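Local coordinates for structural protein ORF273 (Acidianus two-tailed virus, PDB 4ART) that is a heat- and acid-stable structural protein of an archaeal virus, with a new fold; its precise role is not established, at residues I194-I197 / V198-Q202. Sequence-based numbering, arbitrary orientation.
Sequences IERI and VAEEQ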
loop_
_atom_site.group_PDB
_atom_site.type_symbol
_atom_site.label_atom_id
_atom_site.label_comp_id
_atom_site.label_asym_id
_atom_site.label_seq_id
_atom_site.Cartn_x
_atom_site.Cartn_y
_atom_site.Cartn_z
ATOM N N ILE A 194 8.039 0.080 -19.117
ATOM C CA ILE A 194 9.089 0.824 -18.422
ATOM C C ILE A 194 8.975 0.604 -16.912
ATOM O O ILE A 194 9.968 0.275 -16.265
ATOM C CB ILE A 194 9.140 2.333 -18.810
ATOM C CG1 ILE A 194 9.435 2.493 -20.311
ATOM C CG2 ILE A 194 10.180 3.128 -17.950
ATOM C CD1 ILE A 194 9.002 3.829 -20.830
ATOM N N GLU A 195 7.761 0.756 -16.373
ATOM C CA GLU A 195 7.479 0.570 -14.956
ATOM C C GLU A 195 7.974 -0.803 -14.432
ATOM O O GLU A 195 8.610 -0.877 -13.372
ATOM C CB GLU A 195 5.968 0.784 -14.704
ATOM C CG GLU A 195 5.633 0.602 -13.249
ATOM C CD GLU A 195 4.630 1.540 -12.638
ATOM O OE1 GLU A 195 3.471 1.564 -13.091
ATOM O OE2 GLU A 195 4.922 1.970 -11.506
ATOM N N ARG A 196 7.699 -1.875 -15.187
ATOM C CA ARG A 196 8.104 -3.244 -14.857
ATOM C C ARG A 196 9.639 -3.373 -14.705
ATOM O O ARG A 196 10.113 -3.996 -13.747
ATOM C CB ARG A 196 7.556 -4.216 -15.928
ATOM C CG ARG A 196 7.860 -5.689 -15.666
ATOM C CD ARG A 196 7.696 -6.534 -16.922
ATOM N NE ARG A 196 8.947 -6.574 -17.691
ATOM C CZ ARG A 196 9.186 -5.893 -18.814
ATOM N NH1 ARG A 196 8.237 -5.141 -19.357
ATOM N NH2 ARG A 196 10.367 -5.983 -19.414
ATOM N N ILE A 197 10.412 -2.822 -15.665
ATOM C CA ILE A 197 11.889 -2.825 -15.629
ATOM C C ILE A 197 12.432 -2.088 -14.382
ATOM O O ILE A 197 13.322 -2.612 -13.706
ATOM C CB ILE A 197 12.502 -2.223 -16.927
ATOM C CG1 ILE A 197 12.053 -3.039 -18.183
ATOM C CG2 ILE A 197 14.058 -2.148 -16.827
ATOM C CD1 ILE A 197 12.470 -2.412 -19.588
ATOM N N VAL A 198 11.917 -0.874 -14.122
ATOM C CA VAL A 198 12.346 0.003 -13.022
ATOM C C VAL A 198 12.093 -0.661 -11.668
ATOM O O VAL A 198 13.014 -0.712 -10.835
ATOM C CB VAL A 198 11.716 1.450 -13.098
ATOM C CG1 VAL A 198 12.080 2.326 -11.897
ATOM C CG2 VAL A 198 12.001 2.136 -14.425
ATOM N N ALA A 199 10.876 -1.214 -11.474
ATOM C CA ALA A 199 10.446 -1.733 -10.176
ATOM C C ALA A 199 10.698 -3.191 -9.881
ATOM O O ALA A 199 10.835 -3.556 -8.714
ATOM C CB ALA A 199 8.983 -1.427 -9.983
ATOM N N GLU A 200 10.661 -4.037 -10.912
ATOM C CA GLU A 200 10.701 -5.507 -10.771
ATOM C C GLU A 200 11.852 -6.231 -11.451
ATOM O O GLU A 200 11.978 -7.449 -11.274
ATOM C CB GLU A 200 9.401 -6.096 -11.341
ATOM C CG GLU A 200 8.131 -5.560 -10.737
ATOM C CD GLU A 200 6.920 -6.083 -11.470
ATOM O OE1 GLU A 200 6.517 -7.229 -11.190
ATOM O OE2 GLU A 200 6.356 -5.351 -12.307
ATOM N N GLU A 201 12.657 -5.539 -12.262
ATOM C CA GLU A 201 13.738 -6.220 -12.984
ATOM C C GLU A 201 15.150 -5.832 -12.618
ATOM O O GLU A 201 15.960 -6.706 -12.297
ATOM C CB GLU A 201 13.502 -6.244 -14.510
ATOM C CG GLU A 201 12.188 -6.923 -14.898
ATOM C CD GLU A 201 11.856 -7.012 -16.376
ATOM O OE1 GLU A 201 12.317 -6.150 -17.159
ATOM O OE2 GLU A 201 11.085 -7.926 -16.745
ATOM N N GLN A 202 15.458 -4.539 -12.663
ATOM C CA GLN A 202 16.822 -4.082 -12.383
ATOM C C GLN A 202 17.232 -4.234 -10.912
ATOM O O GLN A 202 16.456 -3.827 -10.039
ATOM C CB GLN A 202 17.018 -2.617 -12.831
ATOM C CG GLN A 202 16.220 -1.621 -11.971
ATOM C CD GLN A 202 16.501 -0.166 -12.181
ATOM O OE1 GLN A 202 17.533 0.233 -12.719
ATOM N NE2 GLN A 202 15.614 0.661 -11.650
#
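Ile197 O accepts two backbone N-H groups: Gln202 N, at 3.1 Å and nearly straight, and Glu201 N, a weaker bond at 3.3 Å. The preferred partner is thus five residues on, as ordinary alpha-helical bonds such as Val198 N to Ile194 O (3.1 Å) give way to a wider pi-type turn. Gln202 then folds back over the wider turn, where Gln202 NE2 meets a lone pair of Val198 O at 3.1 Å, approaching within the plane of that carbonyl; Leu169 O and Arg170 hold the same amide from outside.

Along another side, Arg196 and the exposed Glu201 form a salt bridge five residues apart. Arg196 NE gives Glu201 OE2 a short, straight bond of 2.7 Å (171°), while Arg196 NH2 reaches Glu201 OE1 only weakly. It is no flat, two-pronged pairing: OE2 lies in the guanidinium plane at its edge, yet the carboxylate is turned 73° and is met from above its own plane. A bend in the arginine at chi3 (88°) swings the guanidinium round to Glu201, and Glu201 OE1 also lies 3.3 Å from Ile197 CG1. Glu200 turns elsewhere: Glu200 OE2 rests 3.7 Å from Arg196 CG, while OE1 bonds Thr209 of the second subunit.

On the buried side, Ile194 and Val198 meet through their CG2 methyls and face helix 113-123 at Leu117 and Ile113, with helix 171-179 packed against Ile197, Val198 and Gln202. Ala199 and Glu200 touch Asp211 of helix 210-221, and Glu212 of the second subunit packs on Arg196 and Glu200.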